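Circadian oscillation regulator (Nostoc sp., PDB 1R5Q) probably stimulates the autophosphorylation of KaiC, and so helps to drive the circadian oscillator of cyanobacteria, working as a homodimer. Local coordinates at residues Ile48-Pro51 with Glu52-Ile56; Leu83-Ile86 with Asp87-His91. One frame throughout, in Å; residues are numbered along the deposited sequence.

In the fold
Both contacts are local ones in a domain whose regular structure is all helix, and they come in series along the chain: interaction 1 is the N-terminal entry and first turns of helix 50-67, and interaction 2 a run of turns near the start of helix 82-100, the next helix. Their centres are about 12 Å apart, and they meet directly, with Val50 CG1 3.6 Å from Leu89 CD2 and Ile53 packed against Ile88. Each also touches helix 8-24. The side chains of these turns are thus among those through which the three helices pack in the KaiA C-terminal domain, the part that mediates homodimerization and interaction with KaiC.

Interaction 1: Ile48-Pro51 with Glu52-Ile56; sequences IPVP and EIIEI
Glu52 meets Pro49 through both backbone and side chain. Its backbone N donates to Pro49 O at 3.1 Å, standing above the carbonyl plane and not on a lone pair, with an N-H...O angle of 139°. Pro49 occupies the N-cap position, and here its main-chain carbonyl closes the first turn. The Glu52 side chain leaves beside its own backbone N (chi1 -66°), which lays its CG alongside the Pro49 ring, 3.9 Å from CD, both groups pointing the same way. At its base, Glu52 CB is met by Ile48 CG2 at 3.8 Å, the two side chains crossing at about a right angle.

Ile53 N makes a weak, strongly bent bond to Val50 O, while its CG1 reaches the same Ile48 methyl at 4.2 Å. One branch of Ile48 therefore bridges Glu52 and Ile53 from the loop side, and Ile48 itself continues onto Leu14 of helix 8-24.

With Ile54 the regular helical pattern begins. Its N donates to Val50 O at 3.0 Å, nearly along the C=O axis, making Val50 O the acceptor of two backbone N-H groups, one weakly. Ile54 CD1 rests 4.0 Å from Val50 CG1, a methyl that chi1 of 169° swings anti to the Val50 nitrogen and that also packs on Leu89 of helix 82-100.

Glu55 N then donates to Pro51 O at 3.0 Å. At the second helical position the nitrogen of Pro51 would have no i-4 helical carbonyl to donate to, so its missing N-H costs no helical bond. The whole is a helix N-terminus with a hydrophobic staple between Ile48 and Ile53, in which the N-cap Pro49 contributes only its main-chain carbonyl to the capping.

Interaction 2: Leu83-Ile86 with Asp87-His91; sequences LTLI and DILAH
Leu89 N donates to Leu85 O at 2.9 Å in the straightest of four successive i to i+4 backbone bonds, its N-H...O angle being 171°. Ile88 N to Thr84 O and Ala90 N to Ile86 O match it in length at 2.9 Å, and Asp87 N completes the series on Leu83 O.

Asp87 O, one residue along from Ile86 O, takes two donors from His91. The ring nitrogen ND1 of His91 comes within 2.7 Å of Asp87 O, which lies close to the plane of the imidazole at its edge; the backbone N of His91 arrives from the opposite face of the carbonyl plane. The ND1 bond would restrict rotation of the imidazole, while the two donors together satisfy the one carbonyl oxygen. The carboxylate of Asp87 has its partner in another part of the chain: OD1 is hydrogen-bonded to Tyr25 OH.

Apolar packing runs along another flank. With CG anti to the backbone N (chi1 -178°), Leu85 swings its CD1 forward to Leu89 CG, 4.0 Å away, and the two branched ends cross at a slant. Leu89 CG also sits 3.3 Å from Leu85 O, beside the oxygen that its own backbone N-H binds. Ile88 lays CG1 beside Thr84 O in a similar way, and from there faces Tyr18 of helix 8-24 and Ile36, Phe39 and Ile40 of helix 33-45.

Chemically, the contact divides the work: main-chain amides hold the turn, histidine adds a side-chain donor to one of its carbonyls, and Leu85, Ile88 and Leu89 pack on neighbouring helices.

Interaction 1: Ile48-Pro51 with Glu52-Ile56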
ATOM      1  N   ILE A  48      -7.728  -7.826  -4.715  1.00 31.88           N
ATOM      2  CA  ILE A  48      -8.067  -6.424  -4.543  1.00 32.16           C
ATOM      3  C   ILE A  48      -7.662  -5.641  -5.790  1.00 32.17           C
ATOM      4  O   ILE A  48      -6.537  -5.766  -6.245  1.00 31.92           O
ATOM      5  CB  ILE A  48      -7.344  -5.864  -3.313  1.00 32.57           C
ATOM      6  CG1 ILE A  48      -7.970  -6.488  -2.055  1.00 35.01           C
ATOM      7  CG2 ILE A  48      -7.439  -4.328  -3.301  1.00 32.49           C
ATOM      8  CD1 ILE A  48      -7.012  -6.608  -0.932  1.00 35.53           C
ATOM      9  N   PRO A  49      -8.585  -4.848  -6.355  1.00 31.64           N
ATOM     10  CA  PRO A  49      -8.342  -4.042  -7.550  1.00 32.76           C
ATOM     11  C   PRO A  49      -7.321  -2.935  -7.253  1.00 31.75           C
ATOM     12  O   PRO A  49      -7.273  -2.396  -6.148  1.00 30.56           O
ATOM     13  CB  PRO A  49      -9.720  -3.453  -7.880  1.00 32.14           C
ATOM     14  CG  PRO A  49     -10.695  -4.326  -7.159  1.00 34.96           C
ATOM     15  CD  PRO A  49      -9.970  -4.671  -5.882  1.00 33.51           C
ATOM     16  N   VAL A  50      -6.524  -2.585  -8.247  1.00 32.28           N
ATOM     17  CA  VAL A  50      -5.527  -1.539  -8.064  1.00 31.61           C
ATOM     18  C   VAL A  50      -6.140  -0.202  -7.629  1.00 31.32           C
ATOM     19  O   VAL A  50      -5.590   0.471  -6.770  1.00 31.11           O
ATOM     20  CB  VAL A  50      -4.677  -1.370  -9.357  1.00 34.12           C
ATOM     21  CG1 VAL A  50      -3.811  -0.110  -9.269  1.00 32.88           C
ATOM     22  CG2 VAL A  50      -3.786  -2.599  -9.531  1.00 34.56           C
ATOM     23  N   PRO A  51      -7.306   0.185  -8.180  1.00 33.15           N
ATOM     24  CA  PRO A  51      -7.874   1.477  -7.744  1.00 34.13           C
ATOM     25  C   PRO A  51      -8.075   1.588  -6.231  1.00 35.08           C
ATOM     26  O   PRO A  51      -8.017   2.688  -5.668  1.00 34.49           O
ATOM     27  CB  PRO A  51      -9.204   1.556  -8.498  1.00 33.99           C
ATOM     28  CG  PRO A  51      -8.884   0.813  -9.795  1.00 35.09           C
ATOM     29  CD  PRO A  51      -8.097  -0.401  -9.282  1.00 32.53           C
ATOM     30  N   GLU A  52      -8.306   0.453  -5.579  1.00 33.98           N
ATOM     31  CA  GLU A  52      -8.504   0.433  -4.137  1.00 35.70           C
ATOM     32  C   GLU A  52      -7.189   0.697  -3.428  1.00 34.32           C
ATOM     33  O   GLU A  52      -7.160   1.345  -2.396  1.00 31.95           O
ATOM     34  CB  GLU A  52      -9.064  -0.916  -3.674  1.00 38.56           C
ATOM     35  CG  GLU A  52     -10.461  -1.197  -4.186  1.00 45.56           C
ATOM     36  CD  GLU A  52     -11.416  -1.514  -3.051  1.00 50.66           C
ATOM     37  OE1 GLU A  52     -11.952  -2.654  -3.013  1.00 52.92           O
ATOM     38  OE2 GLU A  52     -11.617  -0.618  -2.192  1.00 52.31           O
ATOM     39  N   ILE A  53      -6.100   0.177  -3.989  1.00 33.26           N
ATOM     40  CA  ILE A  53      -4.793   0.390  -3.391  1.00 32.24           C
ATOM     41  C   ILE A  53      -4.437   1.854  -3.545  1.00 33.01           C
ATOM     42  O   ILE A  53      -3.855   2.463  -2.640  1.00 32.75           O
ATOM     43  CB  ILE A  53      -3.707  -0.461  -4.083  1.00 33.07           C
ATOM     44  CG1 ILE A  53      -4.009  -1.947  -3.871  1.00 32.53           C
ATOM     45  CG2 ILE A  53      -2.325  -0.119  -3.496  1.00 34.05           C
ATOM     46  CD1 ILE A  53      -3.103  -2.874  -4.672  1.00 36.59           C
ATOM     47  N   ILE A  54      -4.798   2.423  -4.690  1.00 30.99           N
ATOM     48  CA  ILE A  54      -4.482   3.814  -4.939  1.00 33.59           C
ATOM     49  C   ILE A  54      -5.271   4.689  -3.988  1.00 35.02           C
ATOM     50  O   ILE A  54      -4.781   5.726  -3.543  1.00 34.00           O
ATOM     51  CB  ILE A  54      -4.774   4.209  -6.404  1.00 32.33           C
ATOM     52  CG1 ILE A  54      -3.787   3.486  -7.335  1.00 34.20           C
ATOM     53  CG2 ILE A  54      -4.655   5.723  -6.579  1.00 34.90           C
ATOM     54  CD1 ILE A  54      -3.898   3.887  -8.797  1.00 33.09           C
ATOM     55  N   GLU A  55      -6.491   4.260  -3.661  1.00 35.75           N
ATOM     56  CA  GLU A  55      -7.337   5.027  -2.760  1.00 36.14           C
ATOM     57  C   GLU A  55      -6.764   5.000  -1.343  1.00 34.61           C
ATOM     58  O   GLU A  55      -6.780   6.010  -0.652  1.00 34.62           O
ATOM     59  CB  GLU A  55      -8.762   4.478  -2.782  1.00 39.95           C
ATOM     60  CG  GLU A  55      -9.782   5.458  -2.268  1.00 46.39           C
ATOM     61  CD  GLU A  55     -11.150   4.842  -2.165  1.00 49.95           C
ATOM     62  OE1 GLU A  55     -11.418   4.149  -1.151  1.00 52.56           O
ATOM     63  OE2 GLU A  55     -11.946   5.042  -3.110  1.00 51.97           O
ATOM     64  N   ILE A  56      -6.257   3.847  -0.920  1.00 33.03           N
ATOM     65  CA  ILE A  56      -5.639   3.715   0.392  1.00 33.13           C
ATOM     66  C   ILE A  56      -4.440   4.678   0.457  1.00 34.34           C
ATOM     67  O   ILE A  56      -4.274   5.410   1.438  1.00 33.29           O
ATOM     68  CB  ILE A  56      -5.189   2.262   0.644  1.00 33.12           C
ATOM     69  CG1 ILE A  56      -6.423   1.392   0.949  1.00 33.19           C
ATOM     70  CG2 ILE A  56      -4.201   2.194   1.804  1.00 34.64           C
ATOM     71  CD1 ILE A  56      -6.134  -0.079   1.015  1.00 29.88           C
TER

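Interaction 2: Leu83-Ile86 with Asp87-His91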
ATOM      1  N   LEU A  83       6.821   7.548  -5.084  1.00 29.27           N
ATOM      2  CA  LEU A  83       7.869   6.554  -5.321  1.00 30.16           C
ATOM      3  C   LEU A  83       7.424   5.228  -4.695  1.00 28.97           C
ATOM      4  O   LEU A  83       7.611   4.141  -5.262  1.00 27.18           O
ATOM      5  CB  LEU A  83       9.190   7.002  -4.674  1.00 31.93           C
ATOM      6  CG  LEU A  83       9.857   8.205  -5.359  1.00 33.20           C
ATOM      7  CD1 LEU A  83      11.066   8.693  -4.548  1.00 34.09           C
ATOM      8  CD2 LEU A  83      10.293   7.794  -6.755  1.00 32.62           C
ATOM      9  N   THR A  84       6.865   5.344  -3.500  1.00 27.77           N
ATOM     10  CA  THR A  84       6.351   4.205  -2.768  1.00 28.05           C
ATOM     11  C   THR A  84       5.246   3.520  -3.583  1.00 27.44           C
ATOM     12  O   THR A  84       5.225   2.296  -3.715  1.00 28.08           O
ATOM     13  CB  THR A  84       5.724   4.638  -1.432  1.00 30.13           C
ATOM     14  OG1 THR A  84       6.702   5.352  -0.645  1.00 31.23           O
ATOM     15  CG2 THR A  84       5.230   3.395  -0.674  1.00 29.37           C
ATOM     16  N   LEU A  85       4.330   4.310  -4.122  1.00 25.32           N
ATOM     17  CA  LEU A  85       3.226   3.746  -4.892  1.00 26.82           C
ATOM     18  C   LEU A  85       3.742   3.048  -6.152  1.00 25.92           C
ATOM     19  O   LEU A  85       3.272   1.973  -6.528  1.00 25.18           O
ATOM     20  CB  LEU A  85       2.224   4.842  -5.256  1.00 26.25           C
ATOM     21  CG  LEU A  85       0.970   4.393  -6.027  1.00 27.81           C
ATOM     22  CD1 LEU A  85       0.236   3.260  -5.273  1.00 27.12           C
ATOM     23  CD2 LEU A  85       0.053   5.602  -6.226  1.00 26.93           C
ATOM     24  N   ILE A  86       4.714   3.662  -6.810  1.00 24.39           N
ATOM     25  CA  ILE A  86       5.300   3.043  -7.986  1.00 25.89           C
ATOM     26  C   ILE A  86       5.889   1.683  -7.624  1.00 25.50           C
ATOM     27  O   ILE A  86       5.667   0.687  -8.326  1.00 25.03           O
ATOM     28  CB  ILE A  86       6.426   3.925  -8.593  1.00 26.29           C
ATOM     29  CG1 ILE A  86       5.795   5.139  -9.304  1.00 26.12           C
ATOM     30  CG2 ILE A  86       7.275   3.085  -9.583  1.00 25.34           C
ATOM     31  CD1 ILE A  86       6.782   6.278  -9.578  1.00 27.40           C
ATOM     32  N   ASP A  87       6.629   1.655  -6.522  1.00 27.22           N
ATOM     33  CA  ASP A  87       7.305   0.454  -6.038  1.00 28.81           C
ATOM     34  C   ASP A  87       6.294  -0.664  -5.731  1.00 29.81           C
ATOM     35  O   ASP A  87       6.517  -1.833  -6.050  1.00 29.82           O
ATOM     36  CB  ASP A  87       8.104   0.828  -4.789  1.00 31.10           C
ATOM     37  CG  ASP A  87       9.154  -0.213  -4.397  1.00 34.67           C
ATOM     38  OD1 ASP A  87       9.947   0.090  -3.485  1.00 34.64           O
ATOM     39  OD2 ASP A  87       9.194  -1.321  -4.972  1.00 35.26           O
ATOM     40  N   ILE A  88       5.175  -0.282  -5.126  1.00 28.75           N
ATOM     41  CA  ILE A  88       4.118  -1.220  -4.755  1.00 27.47           C
ATOM     42  C   ILE A  88       3.446  -1.784  -6.003  1.00 26.06           C
ATOM     43  O   ILE A  88       3.277  -3.004  -6.140  1.00 26.50           O
ATOM     44  CB  ILE A  88       3.056  -0.493  -3.870  1.00 28.86           C
ATOM     45  CG1 ILE A  88       3.621  -0.280  -2.458  1.00 30.05           C
ATOM     46  CG2 ILE A  88       1.723  -1.265  -3.870  1.00 27.81           C
ATOM     47  CD1 ILE A  88       3.821  -1.560  -1.698  1.00 32.10           C
ATOM     48  N   LEU A  89       3.075  -0.897  -6.923  1.00 24.86           N
ATOM     49  CA  LEU A  89       2.428  -1.335  -8.154  1.00 26.44           C
ATOM     50  C   LEU A  89       3.336  -2.195  -9.030  1.00 26.55           C
ATOM     51  O   LEU A  89       2.860  -3.123  -9.675  1.00 27.78           O
ATOM     52  CB  LEU A  89       1.895  -0.140  -8.946  1.00 27.24           C
ATOM     53  CG  LEU A  89       0.764   0.651  -8.266  1.00 29.09           C
ATOM     54  CD1 LEU A  89       0.335   1.829  -9.138  1.00 26.74           C
ATOM     55  CD2 LEU A  89      -0.422  -0.282  -8.005  1.00 30.69           C
ATOM     56  N   ALA A  90       4.625  -1.881  -9.063  1.00 26.45           N
ATOM     57  CA  ALA A  90       5.590  -2.656  -9.845  1.00 27.45           C
ATOM     58  C   ALA A  90       5.677  -4.074  -9.257  1.00 28.44           C
ATOM     59  O   ALA A  90       5.746  -5.061  -9.999  1.00 26.92           O
ATOM     60  CB  ALA A  90       6.978  -1.995  -9.793  1.00 26.72           C
ATOM     61  N   HIS A  91       5.717  -4.167  -7.924  1.00 28.20           N
ATOM     62  CA  HIS A  91       5.779  -5.469  -7.249  1.00 28.86           C
ATOM     63  C   HIS A  91       4.493  -6.254  -7.468  1.00 28.10           C
ATOM     64  O   HIS A  91       4.517  -7.465  -7.639  1.00 28.81           O
ATOM     65  CB  HIS A  91       6.003  -5.309  -5.741  1.00 31.59           C
ATOM     66  CG  HIS A  91       7.439  -5.135  -5.368  1.00 36.64           C
ATOM     67  ND1 HIS A  91       8.127  -3.962  -5.591  1.00 37.23           N
ATOM     68  CD2 HIS A  91       8.334  -6.005  -4.845  1.00 39.14           C
ATOM     69  CE1 HIS A  91       9.385  -4.117  -5.224  1.00 39.17           C
ATOM     70  NE2 HIS A  91       9.540  -5.348  -4.768  1.00 40.17           N
TER